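Local coordinates for protein shikimate 5-dehydrogenase AroE (5-dehydroshikimate reductase) (Mycobacterium tuberculosis, PDB 4P4G) that probably catalyses the reversible NADP-dependent reduction of 3-dehydroshikimate to shikimate in the chorismate pathway, and is seen here with shikimate bound, at residues A[90-95]-A[99-104]; A[80-85]-A[104-109]; A[43-48]-A[69-74]; A[9-14]-A[49-54]; A[61-66]-A[249-254]. All coordinates share one frame; numbering follows the deposited sequence.

Overall arrangement
Four of the five contacts include a residue that hydrogen-bonds shikimate: N90 in interaction 1, D105 in interaction 2, K69 in interaction 3 and T65 in interaction 5. Interactions 1 and 5 lie closest together, their centres about 7 Å apart on neighbouring strands of the mixed sheet, and N90 O is 2.8 Å from V64 N. Interaction 1 shares T104 with interaction 2, and a salt bridge joins D102 OD2 to R82 NH2 at 2.5 Å. Another, K69 NZ to D105 OD2 at 2.7 Å, links interactions 2 and 3 beside the ligand. Interaction 4 packs next to interaction 3, about 8 Å between centres, and places the side chain of L11 about 9 Å from shikimate.

Interaction 1: residues A[90-95]-A[99-104]. With SKM ((3R,4S,5R)-3,4,5-trihydroxycyclohex-1-ene-1-carboxylic acid), chain C.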
# COMPACT_ATOMS: atom_id res chain seq x y z
N ASN A 90 6.29 2.81 4.03
CA ASN A 90 6.65 2.32 2.71
C ASN A 90 7.64 3.26 2.02
O ASN A 90 7.91 3.14 0.82
CB ASN A 90 5.40 2.19 1.84
CG ASN A 90 4.87 3.53 1.41
OD1 ASN A 90 4.99 4.52 2.14
ND2 ASN A 90 4.28 3.59 0.22
N THR A 91 8.17 4.21 2.79
CA THR A 91 9.05 5.24 2.22
C THR A 91 10.11 5.62 3.23
O THR A 91 9.79 5.86 4.40
CB THR A 91 8.23 6.52 1.89
OG1 THR A 91 7.07 6.17 1.13
CG2 THR A 91 9.07 7.52 1.10
N LEU A 92 11.37 5.62 2.81
CA LEU A 92 12.44 6.21 3.61
C LEU A 92 13.06 7.36 2.83
O LEU A 92 13.41 7.19 1.66
CB LEU A 92 13.52 5.17 3.91
CG LEU A 92 13.08 4.06 4.87
CD1 LEU A 92 14.09 2.93 4.83
CD2 LEU A 92 12.94 4.62 6.28
N VAL A 93 13.22 8.49 3.50
CA VAL A 93 13.73 9.71 2.87
C VAL A 93 15.01 10.13 3.58
O VAL A 93 15.05 10.24 4.81
CB VAL A 93 12.69 10.84 2.98
CG1 VAL A 93 13.16 12.09 2.21
CG2 VAL A 93 11.33 10.36 2.47
N ARG A 94 16.06 10.38 2.81
CA ARG A 94 17.34 10.78 3.39
C ARG A 94 17.21 12.19 3.96
O ARG A 94 16.63 13.07 3.32
CB ARG A 94 18.44 10.74 2.33
CG ARG A 94 19.84 10.82 2.90
CD ARG A 94 20.14 9.52 3.60
NE ARG A 94 21.57 9.21 3.65
CZ ARG A 94 22.30 9.33 4.74
NH1 ARG A 94 21.75 9.77 5.87
NH2 ARG A 94 23.59 9.02 4.72
N THR A 95 17.73 12.39 5.17
CA THR A 95 17.76 13.72 5.79
C THR A 95 19.24 14.10 6.01
O THR A 95 20.13 13.28 5.75
CB THR A 95 16.97 13.74 7.12
OG1 THR A 95 17.73 13.10 8.16
CG2 THR A 95 15.61 13.06 6.97
N TRP A 99 17.55 9.31 8.37
CA TRP A 99 16.47 8.91 7.48
C TRP A 99 15.12 9.18 8.14
O TRP A 99 14.98 9.03 9.36
CB TRP A 99 16.55 7.42 7.16
CG TRP A 99 17.76 7.01 6.36
CD1 TRP A 99 18.99 6.64 6.85
CD2 TRP A 99 17.85 6.89 4.94
NE1 TRP A 99 19.83 6.33 5.81
CE2 TRP A 99 19.16 6.47 4.63
CE3 TRP A 99 16.94 7.11 3.89
CZ2 TRP A 99 19.59 6.25 3.31
CZ3 TRP A 99 17.37 6.90 2.59
CH2 TRP A 99 18.69 6.49 2.31
N ARG A 100 14.14 9.58 7.33
CA ARG A 100 12.77 9.77 7.83
C ARG A 100 11.84 8.75 7.18
O ARG A 100 11.88 8.53 5.97
CB ARG A 100 12.27 11.20 7.56
CG ARG A 100 10.86 11.47 8.08
CD ARG A 100 10.35 12.84 7.64
NE ARG A 100 11.30 13.90 7.96
CZ ARG A 100 12.04 14.54 7.05
NH1 ARG A 100 11.92 14.25 5.77
NH2 ARG A 100 12.89 15.48 7.44
N ALA A 101 10.99 8.13 8.00
CA ALA A 101 9.99 7.19 7.52
C ALA A 101 8.68 7.91 7.25
O ALA A 101 8.21 8.71 8.08
CB ALA A 101 9.77 6.07 8.52
N ASP A 102 8.08 7.62 6.10
CA ASP A 102 6.74 8.10 5.82
C ASP A 102 5.89 6.94 5.33
O ASP A 102 6.40 5.87 4.97
CB ASP A 102 6.76 9.23 4.78
CG ASP A 102 5.38 9.86 4.58
OD1 ASP A 102 4.59 9.90 5.56
OD2 ASP A 102 5.07 10.30 3.45
N ASN A 103 4.58 7.13 5.34
CA ASN A 103 3.69 6.15 4.75
C ASN A 103 2.81 6.82 3.72
O ASN A 103 1.92 7.60 4.06
CB ASN A 103 2.84 5.45 5.80
CG ASN A 103 2.15 4.24 5.23
OD1 ASN A 103 1.33 4.35 4.32
ND2 ASN A 103 2.48 3.06 5.76
N THR A 104 3.05 6.52 2.45
CA THR A 104 2.21 7.05 1.38
C THR A 104 1.15 6.06 0.87
O THR A 104 0.39 6.41 -0.04
CB THR A 104 3.05 7.54 0.18
OG1 THR A 104 3.61 6.41 -0.50
CG2 THR A 104 4.19 8.44 0.64
O12 SKM C . 3.91 0.96 -0.99
C8 SKM C . 4.28 0.56 -2.30
C6 SKM C . 3.72 -0.82 -2.54
O7 SKM C . 4.00 -1.67 -1.44
C5 SKM C . 4.33 -1.37 -3.72
C4 SKM C . 5.42 -0.93 -4.35
C1 SKM C . 5.92 -1.66 -5.58
O2 SKM C . 6.88 -1.21 -6.21
O3 SKM C . 5.37 -2.71 -5.97
C10 SKM C . 6.20 0.34 -3.88
C9 SKM C . 5.77 0.64 -2.42
O11 SKM C . 6.19 1.94 -2.17
O HOH W 1 14.53 15.01 3.86
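With chi1 at 73°, N90 CG lies between the backbone N and the carbonyl carbon, which turns the carboxamide to T104, while R94, its CG anti to the backbone N and its chain bent at chi2, folds over the indole of W99. N90 and T104 exchange two nearly straight bonds: T104 N donates to N90 OD1 at 2.8 Å, and N90 ND2, with its partner almost in the amide plane, donates to T104 OG1 at 3.0 Å. T104 OG1 also bonds to Q243 O. T91 OG1 donates to N90 OD1 from the opposite face of the amide plane. At the far end, R94 CD sits 3.4 Å from the centroid of the six-membered ring of W99, a CH-pi contact over the face, and the guanidinium lies flat on the indole with planes 12° apart. Between these ends runs an antiparallel hairpin in which V93 and R100 form a hydrogen-bonded pair, V93 N to R100 O and R100 N to V93 O both at 2.8 Å. Held at OD1 by two donors, the N90 amide has its rotation fixed, and ND2 also donates to shikimate O12 at 2.9 Å, 165° at the hydrogen.

Interaction 2: residues A[80-85]-A[104-109]. With SKM ((3R,4S,5R)-3,4,5-trihydroxycyclohex-1-ene-1-carboxylic acid), chain C.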
# COMPACT_ATOMS: atom_id res chain seq x y z
N THR A 80 7.23 10.61 10.06
CA THR A 80 6.12 11.54 9.85
C THR A 80 4.97 11.17 10.79
O THR A 80 4.91 10.04 11.28
CB THR A 80 5.61 11.53 8.40
OG1 THR A 80 5.05 10.26 8.10
CG2 THR A 80 6.75 11.81 7.42
N ALA A 81 4.06 12.11 11.01
CA ALA A 81 2.90 11.86 11.86
C ALA A 81 2.11 10.67 11.34
O ALA A 81 1.65 9.84 12.13
CB ALA A 81 2.02 13.10 11.93
N ARG A 82 1.95 10.58 10.03
CA ARG A 82 1.14 9.51 9.46
C ARG A 82 1.82 8.14 9.56
O ARG A 82 1.14 7.14 9.79
CB ARG A 82 0.69 9.81 8.02
CG ARG A 82 1.78 10.19 7.05
CD ARG A 82 1.19 10.57 5.68
NE ARG A 82 2.17 11.24 4.82
CZ ARG A 82 2.19 11.15 3.50
NH1 ARG A 82 1.29 10.41 2.86
NH2 ARG A 82 3.12 11.81 2.81
N ALA A 83 3.14 8.09 9.42
CA ALA A 83 3.87 6.84 9.64
C ALA A 83 3.71 6.40 11.10
O ALA A 83 3.50 5.21 11.38
CB ALA A 83 5.35 6.98 9.28
N ASP A 84 3.84 7.35 12.02
CA ASP A 84 3.69 7.05 13.44
C ASP A 84 2.29 6.55 13.77
O ASP A 84 2.11 5.75 14.68
CB ASP A 84 4.02 8.27 14.30
CG ASP A 84 5.46 8.29 14.73
OD1 ASP A 84 6.12 7.23 14.63
OD2 ASP A 84 5.93 9.35 15.18
N LEU A 85 1.30 7.02 13.01
CA LEU A 85 -0.09 6.62 13.22
C LEU A 85 -0.35 5.21 12.68
O LEU A 85 -0.95 4.37 13.37
CB LEU A 85 -1.03 7.63 12.55
CG LEU A 85 -2.53 7.37 12.65
CD1 LEU A 85 -3.04 7.66 14.06
CD2 LEU A 85 -3.28 8.20 11.60
N THR A 104 3.05 6.52 2.45
CA THR A 104 2.21 7.05 1.38
C THR A 104 1.15 6.06 0.87
O THR A 104 0.39 6.41 -0.04
CB THR A 104 3.05 7.54 0.18
OG1 THR A 104 3.61 6.41 -0.50
CG2 THR A 104 4.19 8.44 0.64
N ASP A 105 1.07 4.86 1.46
CA ASP A 105 0.04 3.89 1.09
C ASP A 105 -1.35 4.38 1.50
O ASP A 105 -2.37 3.94 0.95
CB ASP A 105 0.27 2.52 1.74
CG ASP A 105 1.42 1.75 1.13
OD1 ASP A 105 1.58 1.78 -0.11
OD2 ASP A 105 2.17 1.10 1.90
N ILE A 106 -1.41 5.28 2.48
CA ILE A 106 -2.67 5.92 2.85
C ILE A 106 -3.22 6.68 1.64
O ILE A 106 -4.39 6.52 1.29
CB ILE A 106 -2.48 6.90 4.02
CG1 ILE A 106 -1.97 6.18 5.26
CG2 ILE A 106 -3.77 7.66 4.31
CD1 ILE A 106 -1.38 7.15 6.29
N ASP A 107 -2.36 7.48 1.00
CA ASP A 107 -2.71 8.16 -0.25
C ASP A 107 -3.09 7.17 -1.34
O ASP A 107 -3.99 7.43 -2.15
CB ASP A 107 -1.54 8.98 -0.79
CG ASP A 107 -1.19 10.16 0.09
OD1 ASP A 107 -2.01 10.54 0.94
OD2 ASP A 107 -0.09 10.71 -0.11
N GLY A 108 -2.37 6.05 -1.39
CA GLY A 108 -2.63 5.00 -2.36
C GLY A 108 -4.06 4.52 -2.26
O GLY A 108 -4.77 4.41 -3.27
N VAL A 109 -4.49 4.25 -1.03
CA VAL A 109 -5.84 3.74 -0.80
C VAL A 109 -6.88 4.82 -1.07
O VAL A 109 -7.82 4.61 -1.85
CB VAL A 109 -5.97 3.16 0.62
CG1 VAL A 109 -7.41 2.76 0.92
CG2 VAL A 109 -5.04 1.96 0.77
O12 SKM C . 3.91 0.96 -0.99
C8 SKM C . 4.28 0.56 -2.30
C6 SKM C . 3.72 -0.82 -2.54
O7 SKM C . 4.00 -1.67 -1.44
C5 SKM C . 4.33 -1.37 -3.72
C4 SKM C . 5.42 -0.93 -4.35
C1 SKM C . 5.92 -1.66 -5.58
O2 SKM C . 6.88 -1.21 -6.21
O3 SKM C . 5.37 -2.71 -5.97
C10 SKM C . 6.20 0.34 -3.88
C9 SKM C . 5.77 0.64 -2.42
O11 SKM C . 6.19 1.94 -2.17
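R82 reaches across to D107 with a single long contact, NH1 to OD2 at 3.3 Å, a salt bridge whose hydrogen bond is bent to 141°. The donor comes from above the carboxylate plane, 58° out of it, and the two flat groups are turned 38° against each other. The stronger polar partner of R82 lies outside this pair: NH2 forms a salt bridge with D102, so the guanidinium is shared between two carboxylates and probably helps to balance both charges. Nearer the backbone, R82 CB rests on I106 CD1 at 3.8 Å, and the chain, extended from CG to NE, carries the guanidinium past T104 CG2. Helix 81-86 thereby packs against the start of helix 105-113, which follows the last strand of the hairpin 91-102 and passes from the substrate-binding half of the enzyme toward the nucleotide-binding half. T80 is the N-cap of the first helix: its OG1 accepts from A83 N at 3.2 Å and is also hydrogen-bonded to D102. At the start of the second helix, N103 OD1 accepts weak hydrogen bonds from D105 N and I106 N. On this helix D105 uses both carboxylate oxygens in the pocket. OD1 accepts a hydrogen bond from shikimate O12 at 2.6 Å, while OD2 forms a salt bridge with K69.

Interaction 3: residues A[43-48]-A[69-74]; sequences CGAAEL and KFAALR. With SKM ((3R,4S,5R)-3,4,5-trihydroxycyclohex-1-ene-1-carboxylic acid), chain C.
L48 lays its two methyl branches against the helix 69-75, CD1 meeting A72 CB at 4.2 Å and CD2 lying over the backbone between A71 and A72, 4.2 Å from A71 O. Its CG is anti to the backbone N (chi1 -174°), which carries the branched end forward to the helix surface. L48 CB approaches A71 CB more loosely, at 4.5 Å. The methyl of A71 is the centre of the contact, since A45 closes on it too: A71 CB is 3.5 Å from A45 O and 4.2 Å from A45 CB. With small residues at 45, 71 and 72, the loop comes close to the helix, and the CA atoms of A45 and A71 are 5.7 Å apart. L48, at the start of helix 48-53, and A72 share an apolar layer on V64 of strand 59-64, on one side of the substrate-binding sheet. From the first turn of helix 69-75 K69 points away from the loop, its chain extended beyond CG, and NZ donates to shikimate O7 at 2.9 Å, with a weak second bond to O12. NZ also forms a hydrogen bond with T128. The contact itself is made by aliphatic groups, partly against backbone carbonyls, with no hydrogen bond across, and it lies at the side of the helix, while K69 NZ is directed to the ligand.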
# COMPACT_ATOMS: atom_id res chain seq x y z
N CYS A 43 15.48 -7.52 -1.03
CA CYS A 43 15.79 -7.19 0.36
C CYS A 43 14.67 -7.65 1.28
O CYS A 43 13.54 -7.19 1.15
CB CYS A 43 15.94 -5.68 0.49
SG CYS A 43 16.45 -5.12 2.11
N GLY A 44 14.99 -8.54 2.22
CA GLY A 44 14.03 -8.97 3.23
C GLY A 44 13.98 -8.03 4.42
O GLY A 44 14.70 -7.03 4.45
N ALA A 45 13.15 -8.34 5.41
CA ALA A 45 12.99 -7.42 6.54
C ALA A 45 14.26 -7.34 7.38
O ALA A 45 14.63 -6.26 7.85
CB ALA A 45 11.81 -7.84 7.42
N ALA A 46 14.91 -8.48 7.56
CA ALA A 46 16.10 -8.56 8.40
C ALA A 46 17.27 -7.80 7.79
O ALA A 46 18.08 -7.20 8.50
CB ALA A 46 16.48 -10.01 8.64
N GLU A 47 17.32 -7.83 6.46
CA GLU A 47 18.44 -7.26 5.71
C GLU A 47 18.32 -5.75 5.53
O GLU A 47 19.31 -5.08 5.24
CB GLU A 47 18.56 -7.96 4.35
CG GLU A 47 18.93 -9.46 4.42
CD GLU A 47 17.72 -10.40 4.41
OE1 GLU A 47 16.71 -10.11 5.09
OE2 GLU A 47 17.79 -11.44 3.72
N LEU A 48 17.12 -5.20 5.70
CA LEU A 48 16.89 -3.79 5.40
C LEU A 48 17.87 -2.80 6.05
O LEU A 48 18.41 -1.92 5.36
CB LEU A 48 15.41 -3.40 5.63
CG LEU A 48 14.97 -1.99 5.23
CD1 LEU A 48 13.51 -1.99 4.81
CD2 LEU A 48 15.18 -1.00 6.36
N LYS A 69 8.01 -3.22 5.49
CA LYS A 69 7.40 -1.96 5.96
C LYS A 69 7.48 -1.71 7.47
O LYS A 69 7.56 -0.56 7.89
CB LYS A 69 5.97 -1.81 5.44
CG LYS A 69 5.93 -1.79 3.90
CD LYS A 69 4.50 -1.66 3.40
CE LYS A 69 4.49 -1.55 1.88
NZ LYS A 69 3.10 -1.38 1.34
N PHE A 70 7.45 -2.77 8.27
CA PHE A 70 7.64 -2.59 9.72
C PHE A 70 9.11 -2.31 10.03
O PHE A 70 9.43 -1.42 10.84
CB PHE A 70 7.12 -3.81 10.48
CG PHE A 70 5.64 -4.04 10.31
CD1 PHE A 70 4.72 -3.16 10.87
CD2 PHE A 70 5.16 -5.13 9.59
CE1 PHE A 70 3.34 -3.35 10.71
CE2 PHE A 70 3.79 -5.34 9.43
CZ PHE A 70 2.88 -4.45 9.99
N ALA A 71 10.00 -3.02 9.35
CA ALA A 71 11.43 -2.81 9.53
C ALA A 71 11.82 -1.38 9.14
O ALA A 71 12.67 -0.78 9.78
CB ALA A 71 12.22 -3.82 8.71
N ALA A 72 11.20 -0.87 8.08
CA ALA A 72 11.48 0.49 7.60
C ALA A 72 11.13 1.53 8.65
O ALA A 72 11.90 2.46 8.89
CB ALA A 72 10.74 0.77 6.29
N LEU A 73 9.97 1.38 9.29
CA LEU A 73 9.56 2.31 10.33
C LEU A 73 10.56 2.30 11.49
O LEU A 73 10.98 3.35 11.98
CB LEU A 73 8.17 1.95 10.87
CG LEU A 73 7.65 2.97 11.88
CD1 LEU A 73 6.79 3.99 11.19
CD2 LEU A 73 6.89 2.30 13.02
N ARG A 74 10.96 1.11 11.91
CA ARG A 74 11.88 1.00 13.03
C ARG A 74 13.26 1.57 12.72
O ARG A 74 13.94 2.11 13.61
CB ARG A 74 12.04 -0.46 13.45
CG ARG A 74 10.80 -1.05 14.08
CD ARG A 74 11.12 -2.41 14.67
NE ARG A 74 11.67 -3.34 13.69
CZ ARG A 74 10.95 -4.23 13.01
NH1 ARG A 74 9.64 -4.29 13.17
NH2 ARG A 74 11.55 -5.06 12.16
O12 SKM C . 3.91 0.96 -0.99
C8 SKM C . 4.28 0.56 -2.30
C6 SKM C . 3.72 -0.82 -2.54
O7 SKM C . 4.00 -1.67 -1.44
C5 SKM C . 4.33 -1.37 -3.72
C4 SKM C . 5.42 -0.93 -4.35
C1 SKM C . 5.92 -1.66 -5.58
O2 SKM C . 6.88 -1.21 -6.21
O3 SKM C . 5.37 -2.71 -5.97
C10 SKM C . 6.20 0.34 -3.88
C9 SKM C . 5.77 0.64 -2.42
O11 SKM C . 6.19 1.94 -2.17

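Interaction 4: residues A[9-14]-A[49-54]; sequences GVLGSP and PVVVGG
L11 meets helix 48-53 through a single methyl, CD2, which touches V52 CG2 at 3.7 Å and V51 CG1 at 4.1 Å. The V52 contact is the tighter. There the leucine crosses the valine at a slant, and V52 CG2, anti to the carbonyl carbon and beside the backbone N, is the branch that comes to the leucine. On V51 the touching branch is instead CG1, anti to the backbone N (chi1 170°), and the two side chains slide past each other in opposite directions. All of this is methyl against methyl, with no hydrogen bond between the segments. The buried side is closed by neighbours: I41 and C43 pack on both L11 and V51, V62 of the next strand touches L11, and V52 also meets F75 of helix 69-75. The outer side differs. P49 and V50 on the helix, and G53 and G54 at its end, are exposed, and the backbones remain well separated, the nearest CA atoms being those of L11 and V51 at 9.0 Å. On the other face of the strand V10 points into the shikimate pocket, so neighbouring residues serve opposite faces, V10 the shikimate side and L11 the helix side. Helix 48-53 is the crossover of a beta-alpha-beta unit from strand 37-42 to strand 59-64, passing over strand 7-12, which lies between and parallel to both, in the shikimate dehydrogenase substrate-binding domain.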
# COMPACT_ATOMS: atom_id res chain seq x y z
N GLY A 9 15.23 3.94 -5.25
CA GLY A 9 14.82 2.62 -5.68
C GLY A 9 13.75 2.04 -4.79
O GLY A 9 13.17 2.73 -3.94
N VAL A 10 13.49 0.76 -4.99
CA VAL A 10 12.47 0.05 -4.23
C VAL A 10 13.07 -1.23 -3.64
O VAL A 10 13.79 -1.96 -4.32
CB VAL A 10 11.24 -0.24 -5.11
CG1 VAL A 10 11.61 -1.06 -6.34
CG2 VAL A 10 10.15 -0.92 -4.29
N LEU A 11 12.79 -1.46 -2.36
CA LEU A 11 13.34 -2.59 -1.60
C LEU A 11 12.20 -3.54 -1.27
O LEU A 11 11.16 -3.11 -0.78
CB LEU A 11 13.95 -2.09 -0.29
CG LEU A 11 15.43 -1.73 -0.24
CD1 LEU A 11 15.73 -0.56 -1.14
CD2 LEU A 11 15.81 -1.41 1.19
N GLY A 12 12.39 -4.82 -1.54
CA GLY A 12 11.41 -5.81 -1.13
C GLY A 12 11.82 -7.20 -1.55
O GLY A 12 12.87 -7.39 -2.17
N SER A 13 10.97 -8.17 -1.23
CA SER A 13 11.23 -9.55 -1.65
C SER A 13 9.94 -10.36 -1.74
O SER A 13 9.26 -10.56 -0.73
CB SER A 13 12.21 -10.21 -0.68
OG SER A 13 12.34 -11.60 -0.98
N PRO A 14 9.59 -10.83 -2.95
CA PRO A 14 10.27 -10.65 -4.24
C PRO A 14 10.14 -9.21 -4.72
O PRO A 14 9.30 -8.47 -4.20
CB PRO A 14 9.48 -11.56 -5.18
CG PRO A 14 8.10 -11.54 -4.61
CD PRO A 14 8.31 -11.55 -3.12
N PRO A 49 18.12 -2.92 7.37
CA PRO A 49 19.03 -1.94 7.98
C PRO A 49 20.45 -1.98 7.40
O PRO A 49 21.07 -0.93 7.29
CB PRO A 49 19.08 -2.37 9.46
CG PRO A 49 17.79 -3.08 9.68
CD PRO A 49 17.50 -3.79 8.39
N VAL A 50 20.94 -3.16 7.05
CA VAL A 50 22.30 -3.25 6.48
C VAL A 50 22.33 -2.74 5.03
O VAL A 50 23.28 -2.07 4.61
CB VAL A 50 22.87 -4.67 6.60
CG1 VAL A 50 24.17 -4.78 5.81
CG2 VAL A 50 23.14 -5.00 8.06
N VAL A 51 21.28 -3.05 4.27
CA VAL A 51 21.18 -2.52 2.91
C VAL A 51 21.10 -0.99 2.91
O VAL A 51 21.92 -0.31 2.27
CB VAL A 51 19.97 -3.13 2.18
CG1 VAL A 51 19.73 -2.40 0.86
CG2 VAL A 51 20.20 -4.63 1.95
N VAL A 52 20.13 -0.44 3.63
CA VAL A 52 19.97 1.02 3.65
C VAL A 52 21.15 1.72 4.32
O VAL A 52 21.59 2.78 3.87
CB VAL A 52 18.65 1.44 4.32
CG1 VAL A 52 18.48 2.96 4.23
CG2 VAL A 52 17.47 0.77 3.65
N GLY A 53 21.69 1.10 5.37
CA GLY A 53 22.82 1.67 6.09
C GLY A 53 24.08 1.71 5.24
O GLY A 53 25.05 2.40 5.58
N GLY A 54 24.08 0.96 4.15
CA GLY A 54 25.23 0.92 3.26
C GLY A 54 25.20 1.94 2.15
O GLY A 54 26.20 2.13 1.46

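Interaction 5: residues A[61-66]-A[249-254]; sequences GVSVTM and EQFTGL. With SKM ((3R,4S,5R)-3,4,5-trihydroxycyclohex-1-ene-1-carboxylic acid), chain C.
F251 leaves helix 236-252 with its CB directed at strand 59-64, and chi1 of -66°, with CG anti to the carbonyl carbon, swings the ring onto the backbone of G61 to S63. Beyond CG, CD1 comes to 3.9 Å from G61 CA, and CE1 comes to 3.6 Å from G61 CA. G61 CA stands over the ring face, 4.1 Å from its centroid and 29° off the normal, a CH-pi contact. At the tip, CZ meets the carbonyl carbon of V62 at 3.5 Å, and at the ring edge, near its plane, CE2 meets S63 OG at 3.8 Å. The same ring is also packed by A8, Y28 and T91, and this helix packs on the sheet through F251. S63 OG has its polar partners outside the contact, Y38 and Q247. Further along the segment, T65 OG1 shares a hydrogen bond with shikimate O7 at 3.0 Å. The helix ends in an ST turn, T252 OG1 accepting from L254 N at 3.1 Å. No hydrogen bond crosses between strand and helix here: the ring gives the strand's backbone an apolar cover, while S63 and T65 turn their hydroxyls to other partners.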
# COMPACT_ATOMS: atom_id res chain seq x y z
N GLY A 61 16.41 8.52 -1.26
CA GLY A 61 15.31 7.78 -0.65
C GLY A 61 15.09 6.43 -1.29
O GLY A 61 15.65 6.13 -2.35
N VAL A 62 14.31 5.58 -0.63
CA VAL A 62 13.88 4.32 -1.21
C VAL A 62 12.43 4.07 -0.86
O VAL A 62 11.93 4.49 0.19
CB VAL A 62 14.72 3.12 -0.72
CG1 VAL A 62 16.11 3.16 -1.29
CG2 VAL A 62 14.76 3.08 0.81
N SER A 63 11.73 3.41 -1.78
CA SER A 63 10.40 2.91 -1.54
C SER A 63 10.58 1.54 -0.90
O SER A 63 11.57 0.86 -1.17
CB SER A 63 9.63 2.78 -2.85
OG SER A 63 9.69 3.99 -3.60
N VAL A 64 9.65 1.15 -0.04
CA VAL A 64 9.76 -0.13 0.65
C VAL A 64 8.47 -0.89 0.46
O VAL A 64 7.38 -0.37 0.72
CB VAL A 64 10.05 0.04 2.15
CG1 VAL A 64 10.12 -1.32 2.82
CG2 VAL A 64 11.36 0.80 2.34
N THR A 65 8.58 -2.11 -0.05
CA THR A 65 7.41 -2.96 -0.18
C THR A 65 7.54 -4.17 0.73
O THR A 65 8.44 -4.24 1.58
CB THR A 65 7.15 -3.35 -1.67
OG1 THR A 65 5.85 -3.94 -1.81
CG2 THR A 65 8.21 -4.33 -2.16
N MET A 66 6.61 -5.11 0.60
CA MET A 66 6.66 -6.35 1.37
C MET A 66 8.02 -7.06 1.19
O MET A 66 8.54 -7.11 0.07
CB MET A 66 5.52 -7.26 0.92
CG MET A 66 5.84 -8.73 0.86
SD MET A 66 4.31 -9.67 0.91
CE MET A 66 3.75 -9.23 2.55
N GLU A 249 7.44 13.39 -4.51
CA GLU A 249 7.56 14.68 -3.84
C GLU A 249 8.64 14.68 -2.76
O GLU A 249 9.41 15.62 -2.65
CB GLU A 249 6.20 15.15 -3.29
CG GLU A 249 5.19 15.37 -4.42
CD GLU A 249 3.84 15.87 -3.95
OE1 GLU A 249 3.53 15.72 -2.75
OE2 GLU A 249 3.10 16.42 -4.80
N GLN A 250 8.70 13.60 -1.98
CA GLN A 250 9.67 13.54 -0.90
C GLN A 250 11.09 13.27 -1.40
O GLN A 250 12.05 13.75 -0.81
CB GLN A 250 9.24 12.53 0.15
CG GLN A 250 8.08 13.04 1.01
CD GLN A 250 7.51 11.96 1.89
OE1 GLN A 250 7.93 11.79 3.03
NE2 GLN A 250 6.54 11.22 1.36
N PHE A 251 11.21 12.50 -2.48
CA PHE A 251 12.53 12.22 -3.06
C PHE A 251 13.09 13.44 -3.80
O PHE A 251 14.30 13.67 -3.78
CB PHE A 251 12.47 11.00 -4.01
CG PHE A 251 12.15 9.69 -3.32
CD1 PHE A 251 12.11 9.60 -1.93
CD2 PHE A 251 11.89 8.54 -4.07
CE1 PHE A 251 11.81 8.40 -1.30
CE2 PHE A 251 11.59 7.33 -3.44
CZ PHE A 251 11.55 7.27 -2.05
N THR A 252 12.22 14.23 -4.42
CA THR A 252 12.68 15.32 -5.30
C THR A 252 12.57 16.72 -4.72
O THR A 252 13.30 17.62 -5.14
CB THR A 252 11.94 15.32 -6.66
OG1 THR A 252 10.56 15.66 -6.45
CG2 THR A 252 12.03 13.96 -7.33
N GLY A 253 11.65 16.93 -3.78
CA GLY A 253 11.35 18.26 -3.27
C GLY A 253 10.48 19.08 -4.21
O GLY A 253 10.32 20.28 -4.01
N LEU A 254 9.93 18.43 -5.24
CA LEU A 254 9.14 19.10 -6.28
C LEU A 254 7.74 18.49 -6.32
O LEU A 254 7.54 17.38 -5.84
CB LEU A 254 9.81 18.91 -7.64
CG LEU A 254 11.12 19.67 -7.87
CD1 LEU A 254 11.96 19.01 -8.95
CD2 LEU A 254 10.84 21.11 -8.23
O12 SKM C . 3.91 0.96 -0.99
C8 SKM C . 4.28 0.56 -2.30
C6 SKM C . 3.72 -0.82 -2.54
O7 SKM C . 4.00 -1.67 -1.44
C5 SKM C . 4.33 -1.37 -3.72
C4 SKM C . 5.42 -0.93 -4.35
C1 SKM C . 5.92 -1.66 -5.58
O2 SKM C . 6.88 -1.21 -6.21
O3 SKM C . 5.37 -2.71 -5.97
C10 SKM C . 6.20 0.34 -3.88
C9 SKM C . 5.77 0.64 -2.42
O11 SKM C . 6.19 1.94 -2.17